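Side-chain contacts in conserved hypothetical exported protein (Bacteroides fragilis, PDB 4JJA), which probably acts as an exo-beta-N-acetylmuramidase on peptidoglycan, although its function has not been established: residues Asn204-His207 with Gln208-Tyr211; Pro268-Pro272 with Gly273-Pro277; Asn291-Asp294 with Glu295-Trp298. All blocks are in the same frame, centred on the assembly; numbering follows the deposited sequence. Where two conformers were deposited one is given.

Contact 1: residues Asn204-His207 with Gln208-Tyr211; sequences NYTH and QTMY
Thr206 and Thr209 are the end residues of a type I beta turn and clasp each other through both backbone and side chains. The turn bond runs from Thr209 N to Thr206 O (3.0 Å). Thr206 adds an ST turn inside the first: its OG1 accepts from Gln208 N at 3.0 Å. That bond follows from a chi1 of 70°, which sets OG1 between its own backbone N and carbonyl carbon, within reach of Gln208 N. Thr209 answers in the reverse sense, its OG1 receiving Thr206 N at 2.9 Å in an almost straight bond (174°). Each threonine hydroxyl oxygen therefore holds a backbone N-H of the other half, and the two side chains cross at about a right angle. Tyr205 leans in beside them. Its ring is met obliquely by the hydrocarbon part of Thr209, with CD1 3.6 Å from Thr209 CB. The phenol OH, which also bonds Asn144 N, lies 2.7 Å from a water that may bridge to Thr209 O. The turn belongs to the loop between strand 197-200, an outermost strand of the parallel sheet, and helix 224-233. His207 ties it to Glu178 of helix 176-185 and to Gly147 O, while Tyr368, near the C-terminus, stacks edge-to-face with Tyr205.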
loop_
_atom_site.group_PDB
_atom_site.type_symbol
_atom_site.label_atom_id
_atom_site.label_comp_id
_atom_site.label_asym_id
_atom_site.label_seq_id
_atom_site.Cartn_x
_atom_site.Cartn_y
_atom_site.Cartn_z
ATOM N N ASN A 204 -2.031 15.218 15.465
ATOM C CA ASN A 204 -1.012 14.533 16.274
ATOM C C ASN A 204 -0.252 13.523 15.451
ATOM O O ASN A 204 0.000 12.405 15.873
ATOM C CB ASN A 204 -1.642 13.894 17.510
ATOM C CG ASN A 204 -2.439 14.881 18.336
ATOM O OD1 ASN A 204 -2.076 16.080 18.444
ATOM N ND2 ASN A 204 -3.534 14.393 18.910
ATOM N N TYR A 205 0.123 13.958 14.257
ATOM C CA TYR A 205 0.812 13.070 13.295
ATOM C C TYR A 205 1.907 13.815 12.554
ATOM O O TYR A 205 1.681 14.890 11.998
ATOM C CB TYR A 205 -0.208 12.524 12.263
ATOM C CG TYR A 205 0.404 11.551 11.282
ATOM C CD1 TYR A 205 0.929 10.338 11.688
ATOM C CD2 TYR A 205 0.442 11.842 9.923
ATOM C CE1 TYR A 205 1.536 9.507 10.758
ATOM C CE2 TYR A 205 1.037 10.980 8.987
ATOM C CZ TYR A 205 1.542 9.794 9.411
ATOM O OH TYR A 205 2.149 8.943 8.478
ATOM N N THR A 206 3.120 13.240 12.583
ATOM C CA THR A 206 4.249 13.704 11.806
ATOM C C THR A 206 4.761 12.520 11.001
ATOM O O THR A 206 4.398 11.361 11.245
ATOM C CB THR A 206 5.404 14.203 12.701
ATOM O OG1 THR A 206 5.979 13.076 13.345
ATOM C CG2 THR A 206 4.887 15.248 13.722
ATOM N N HIS A 207 5.711 12.795 10.112
ATOM C CA HIS A 207 6.464 11.734 9.403
ATOM C C HIS A 207 7.561 11.047 10.222
ATOM O O HIS A 207 8.441 10.345 9.683
ATOM C CB HIS A 207 6.985 12.250 8.076
ATOM C CG HIS A 207 5.910 12.446 7.066
ATOM N ND1 HIS A 207 5.419 11.405 6.302
ATOM C CD2 HIS A 207 5.200 13.544 6.713
ATOM C CE1 HIS A 207 4.466 11.866 5.506
ATOM N NE2 HIS A 207 4.304 13.157 5.741
ATOM N N GLN A 208 7.507 11.241 11.526
ATOM C CA GLN A 208 8.161 10.311 12.477
ATOM C C GLN A 208 7.243 9.478 13.315
ATOM O O GLN A 208 7.719 8.536 13.964
ATOM C CB GLN A 208 9.087 11.104 13.409
ATOM C CG GLN A 208 10.314 11.592 12.725
ATOM C CD GLN A 208 11.260 12.317 13.683
ATOM O OE1 GLN A 208 11.898 11.676 14.510
ATOM N NE2 GLN A 208 11.324 13.625 13.587
ATOM N N THR A 209 5.934 9.779 13.300
ATOM C CA THR A 209 5.018 9.037 14.102
ATOM C C THR A 209 4.957 7.604 13.576
ATOM O O THR A 209 4.804 7.404 12.371
ATOM C CB THR A 209 3.624 9.627 14.009
ATOM O OG1 THR A 209 3.656 10.996 14.380
ATOM C CG2 THR A 209 2.580 8.855 14.859
HETATM N N MSE A 210 4.972 6.624 14.460
HETATM C CA MSE A 210 4.896 5.207 14.140
HETATM C C MSE A 210 3.529 4.684 14.484
HETATM O O MSE A 210 3.340 4.004 15.498
HETATM C CB MSE A 210 5.990 4.426 14.870
HETATM C CG MSE A 210 7.379 5.017 14.631
HETATM SE SE MSE A 210 7.929 5.209 12.778
HETATM C CE MSE A 210 7.874 3.339 12.265
ATOM N N TYR A 211 2.549 5.008 13.649
ATOM C CA TYR A 211 1.190 4.566 13.842
ATOM C C TYR A 211 1.063 3.100 13.612
ATOM O O TYR A 211 1.563 2.582 12.615
ATOM C CB TYR A 211 0.272 5.326 12.925
ATOM C CG TYR A 211 -1.192 4.945 12.997
ATOM C CD1 TYR A 211 -2.034 5.417 13.994
ATOM C CD2 TYR A 211 -1.771 4.157 12.007
ATOM C CE1 TYR A 211 -3.368 5.107 13.988
ATOM C CE2 TYR A 211 -3.102 3.866 11.983
ATOM C CZ TYR A 211 -3.914 4.370 12.977
ATOM O OH TYR A 211 -5.265 4.039 12.913
HETATM O O HOH W 1 4.658 8.414 9.372
#

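Contact 2: residues Pro268-Pro272 with Gly273-Pro277; sequences PRSIP and GAKNP
Ser270 OG gives its hydrogen to Lys275 O at 2.7 Å, the shortest hydrogen bond across this hairpin-like loop. It comes in the plane of the carbonyl and on a lone pair, so the hydroxyl is well aimed. With OG opposite the backbone N about the CA-CB bond (chi1 -180°), the hydroxyl swings across to the returning arm. Nearer the tip, Ile271 and Ala274 form an antiparallel hydrogen-bonded pair, the single bridge between the two arms. Ala274 N donates to Ile271 O at 2.8 Å, and Ile271 N donates to Ala274 O at 3.1 Å. Their side chains meet too: Ile271 CG1, placed between N and the carbonyl carbon by a chi1 of 59°, rests 3.9 Å from Ala274 CB. Pro272 and Gly273 make the two corners of the type II beta turn that joins them, so the loop reverses tightly over two residues. The proline ring suits the first corner, and Gly273 takes the positive phi of 78° that the second corner of a type II turn has. At the open end Pro277 CG packs on Pro268 CB (4.1 Å), bringing two buried prolines together, and also lies 3.6 Å from Arg269 O. The Arg269 side chain starts away from the other arm, and its NH1 bonds Asn281 OD1. The whole unit projects within the connection from strand 265-266 to strand 284-288, adjacent antiparallel members of the three-stranded sheet, and at its base backbone hydrogen bonds pair Pro268 with Asn281 and Arg269 with Gly246.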
loop_
_atom_site.group_PDB
_atom_site.type_symbol
_atom_site.label_atom_id
_atom_site.label_comp_id
_atom_site.label_asym_id
_atom_site.label_seq_id
_atom_site.Cartn_x
_atom_site.Cartn_y
_atom_site.Cartn_z
ATOM N N PRO A 268 4.271 -24.075 3.974
ATOM C CA PRO A 268 3.026 -23.409 3.636
ATOM C C PRO A 268 1.849 -24.399 3.530
ATOM O O PRO A 268 1.971 -25.477 2.921
ATOM C CB PRO A 268 3.347 -22.730 2.288
ATOM C CG PRO A 268 4.845 -22.577 2.333
ATOM C CD PRO A 268 5.308 -23.848 2.962
ATOM N N ARG A 269 0.688 -24.036 4.079
ATOM C CA ARG A 269 -0.527 -24.830 4.036
ATOM C C ARG A 269 -1.632 -24.064 3.351
ATOM O O ARG A 269 -1.605 -22.830 3.261
ATOM C CB ARG A 269 -0.944 -25.214 5.447
ATOM C CG ARG A 269 0.082 -26.015 6.153
ATOM C CD ARG A 269 0.455 -27.326 5.454
ATOM N NE ARG A 269 1.333 -28.130 6.274
ATOM C CZ ARG A 269 1.872 -29.274 5.892
ATOM N NH1 ARG A 269 1.617 -29.762 4.693
ATOM N NH2 ARG A 269 2.677 -29.942 6.700
ATOM N N SER A 270 -2.640 -24.803 2.892
ATOM C CA SER A 270 -3.739 -24.203 2.166
ATOM C C SER A 270 -4.780 -23.721 3.165
ATOM O O SER A 270 -5.462 -24.525 3.753
ATOM C CB SER A 270 -4.378 -25.271 1.243
ATOM O OG SER A 270 -5.439 -24.697 0.532
ATOM N N ILE A 271 -4.814 -22.422 3.402
ATOM C CA ILE A 271 -5.614 -21.806 4.456
ATOM C C ILE A 271 -6.386 -20.668 3.860
ATOM O O ILE A 271 -6.036 -20.141 2.804
ATOM C CB ILE A 271 -4.729 -21.358 5.639
ATOM C CG1 ILE A 271 -3.636 -20.347 5.227
ATOM C CG2 ILE A 271 -4.102 -22.579 6.359
ATOM C CD1 ILE A 271 -2.661 -19.928 6.335
ATOM N N PRO A 272 -7.461 -20.220 4.505
ATOM C CA PRO A 272 -8.275 -19.150 3.893
ATOM C C PRO A 272 -7.457 -17.879 3.699
ATOM O O PRO A 272 -6.791 -17.419 4.612
ATOM C CB PRO A 272 -9.393 -18.928 4.917
ATOM C CG PRO A 272 -9.496 -20.276 5.566
ATOM C CD PRO A 272 -8.053 -20.733 5.746
ATOM N N GLY A 273 -7.527 -17.300 2.511
ATOM C CA GLY A 273 -6.712 -16.160 2.100
ATOM C C GLY A 273 -5.277 -16.471 1.707
ATOM O O GLY A 273 -4.499 -15.564 1.378
ATOM N N ALA A 274 -4.935 -17.750 1.752
ATOM C CA ALA A 274 -3.672 -18.267 1.216
ATOM C C ALA A 274 -3.925 -19.722 0.776
ATOM O O ALA A 274 -3.328 -20.668 1.300
ATOM C CB ALA A 274 -2.524 -18.150 2.236
ATOM N N LYS A 275 -4.889 -19.899 -0.131
ATOM C CA LYS A 275 -5.375 -21.226 -0.526
ATOM C C LYS A 275 -4.401 -21.998 -1.433
ATOM O O LYS A 275 -4.276 -23.214 -1.349
ATOM C CB LYS A 275 -6.715 -21.056 -1.252
ATOM C CG LYS A 275 -7.442 -22.345 -1.624
ATOM C CD LYS A 275 -8.721 -22.065 -2.407
ATOM C CE LYS A 275 -9.337 -23.371 -2.925
ATOM N NZ LYS A 275 -10.683 -23.177 -3.521
ATOM N N ASN A 276 -3.754 -21.291 -2.322
ATOM C CA ASN A 276 -2.907 -21.954 -3.293
ATOM C C ASN A 276 -1.545 -21.201 -3.197
ATOM O O ASN A 276 -1.084 -20.637 -4.215
ATOM C CB ASN A 276 -3.582 -21.983 -4.756
ATOM C CG ASN A 276 -5.059 -22.675 -4.858
ATOM O OD1 ASN A 276 -5.329 -23.742 -4.243
ATOM N ND2 ASN A 276 -5.979 -22.099 -5.686
ATOM N N PRO A 277 -0.888 -21.162 -1.978
ATOM C CA PRO A 277 0.275 -20.358 -1.752
ATOM C C PRO A 277 1.525 -20.933 -2.442
ATOM O O PRO A 277 1.564 -22.125 -2.752
ATOM C CB PRO A 277 0.446 -20.366 -0.206
ATOM C CG PRO A 277 -0.035 -21.717 0.184
ATOM C CD PRO A 277 -1.214 -21.938 -0.742
#

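Contact 3: residues Asn291-Asp294 with Glu295-Trp298; sequences NLSD and EEIW
Leu292 and Ile297 set their side chains at about a right angle, the leucine CB lying 3.9 Å from Ile297 CG1. The same leucine is crossed, again nearly at a right angle, by the chain of Glu296, whose carboxyl carbon CD comes to 3.4 Å from Leu292 CD2. Glu296 can reach back this far because its CG sits between its own N and carbonyl carbon (chi1 70°) and the chain is extended beyond it. This brings OE2 to Ser293 N, a 3.1 Å bond that approaches the carboxylate on its anti side and slightly out of plane. Ser293 replies with its own hydroxyl: OG accepts from Glu296 N at 3.0 Å. Two first-turn helix bonds follow on from these, Ile297 N to Ser293 O and Trp298 N to Asp294 O (2.9 Å). Asp294 and Trp298 are arranged quite differently. The indole turns one face to the backbone, with Asp294 O 3.1 Å above its plane, displaced toward the rim, while Asp294 CB approaches the benzo ring at CZ2 (3.5 Å). The aspartate carboxylate bridges two cations, OD1 to Lys225 NZ and OD2 to Arg212 NH1, which would be expected to favour its ionised form. Tyr228 and His148 meet the indole edge-to-face, and Ile297 packs on helix 224-233. The exchange between Ser293, at the N-cap, and Glu296, three residues on, is a capping box, and the apolar contact of Leu292 with Ile297 across it is a hydrophobic staple; together they form a classic start to an alpha-helix, here helix 294-300.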
loop_
_atom_site.group_PDB
_atom_site.type_symbol
_atom_site.label_atom_id
_atom_site.label_comp_id
_atom_site.label_asym_id
_atom_site.label_seq_id
_atom_site.Cartn_x
_atom_site.Cartn_y
_atom_site.Cartn_z
ATOM N N ASN A 291 11.386 -12.281 14.960
ATOM C CA ASN A 291 11.877 -11.800 16.255
ATOM C C ASN A 291 12.823 -10.600 16.150
ATOM O O ASN A 291 13.380 -10.129 17.141
ATOM C CB ASN A 291 12.532 -12.953 17.056
ATOM C CG ASN A 291 11.573 -14.114 17.299
ATOM O OD1 ASN A 291 11.883 -15.268 16.966
ATOM N ND2 ASN A 291 10.374 -13.809 17.781
ATOM N N LEU A 292 13.034 -10.062 14.955
ATOM C CA LEU A 292 13.728 -8.785 14.808
ATOM C C LEU A 292 12.904 -7.737 15.564
ATOM O O LEU A 292 11.662 -7.764 15.543
ATOM C CB LEU A 292 13.838 -8.358 13.354
ATOM C CG LEU A 292 14.792 -9.139 12.479
ATOM C CD1 LEU A 292 14.680 -8.617 11.030
ATOM C CD2 LEU A 292 16.247 -9.072 12.938
ATOM N N SER A 293 13.591 -6.840 16.256
ATOM C CA SER A 293 12.889 -5.717 16.820
ATOM C C SER A 293 12.390 -4.772 15.751
ATOM O O SER A 293 12.964 -4.667 14.669
ATOM C CB SER A 293 13.791 -4.920 17.768
ATOM O OG SER A 293 14.879 -4.283 17.103
ATOM N N ASP A 294 11.279 -4.119 16.065
ATOM C CA ASP A 294 10.808 -3.032 15.184
ATOM C C ASP A 294 11.958 -2.049 14.906
ATOM O O ASP A 294 12.194 -1.655 13.741
ATOM C CB ASP A 294 9.619 -2.293 15.809
ATOM C CG ASP A 294 8.303 -3.089 15.842
ATOM O OD1 ASP A 294 8.178 -4.210 15.317
ATOM O OD2 ASP A 294 7.314 -2.562 16.473
ATOM N N GLU A 295 12.711 -1.619 15.936
ATOM C CA GLU A 295 13.842 -0.665 15.758
ATOM C C GLU A 295 14.907 -1.082 14.773
ATOM O O GLU A 295 15.376 -0.291 13.966
ATOM C CB GLU A 295 14.577 -0.340 17.089
ATOM C CG GLU A 295 13.812 0.616 17.997
ATOM C CD GLU A 295 12.933 -0.148 18.969
ATOM O OE1 GLU A 295 12.781 -1.387 18.793
ATOM O OE2 GLU A 295 12.401 0.468 19.900
ATOM N N GLU A 296 15.309 -2.342 14.831
ATOM C CA GLU A 296 16.347 -2.774 13.892
ATOM C C GLU A 296 15.815 -2.871 12.440
ATOM O O GLU A 296 16.573 -2.571 11.518
ATOM C CB GLU A 296 17.056 -4.029 14.285
ATOM C CG GLU A 296 16.326 -5.276 14.228
ATOM C CD GLU A 296 17.172 -6.402 14.873
ATOM O OE1 GLU A 296 18.320 -6.594 14.367
ATOM O OE2 GLU A 296 16.691 -7.036 15.880
ATOM N N ILE A 297 14.519 -3.141 12.280
ATOM C CA ILE A 297 13.896 -3.119 10.916
ATOM C C ILE A 297 13.951 -1.649 10.440
ATOM O O ILE A 297 14.337 -1.369 9.294
ATOM C CB ILE A 297 12.512 -3.730 10.946
ATOM C CG1 ILE A 297 12.562 -5.223 11.370
ATOM C CG2 ILE A 297 11.826 -3.520 9.598
ATOM C CD1 ILE A 297 11.249 -5.866 11.768
ATOM N N TRP A 298 13.547 -0.700 11.300
ATOM C CA TRP A 298 13.523 0.732 10.910
ATOM C C TRP A 298 14.898 1.227 10.536
ATOM O O TRP A 298 15.067 2.000 9.606
ATOM C CB TRP A 298 12.928 1.614 12.033
ATOM C CG TRP A 298 11.566 1.217 12.469
ATOM C CD1 TRP A 298 10.632 0.514 11.769
ATOM C CD2 TRP A 298 10.999 1.479 13.748
ATOM N NE1 TRP A 298 9.532 0.317 12.543
ATOM C CE2 TRP A 298 9.711 0.929 13.756
ATOM C CE3 TRP A 298 11.435 2.213 14.866
ATOM C CZ2 TRP A 298 8.857 1.020 14.846
ATOM C CZ3 TRP A 298 10.593 2.266 15.968
ATOM C CH2 TRP A 298 9.318 1.683 15.954
#

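Contacts 1 and 3 lie beside each other although they belong to the N-terminal and C-terminal NamZ regions: their centres are about 18 Å apart and they touch where the selenomethionine Met210 places CE 3.4 Å from Trp298 CE2. His148 joins both, touching Met210 and meeting the Trp298 ring, while Arg212, directly after contact 1, salt-bridges Asp294 of contact 3. Contact 2 stands apart, its centre about 34 Å from that of contact 1 and about 27 Å from that of contact 3, with nearest atoms about 22 Å and 17 Å away. It shares the C-terminal region with contact 3. The active site is not located by these contacts; contacts 1 and 3 instead join the two regions.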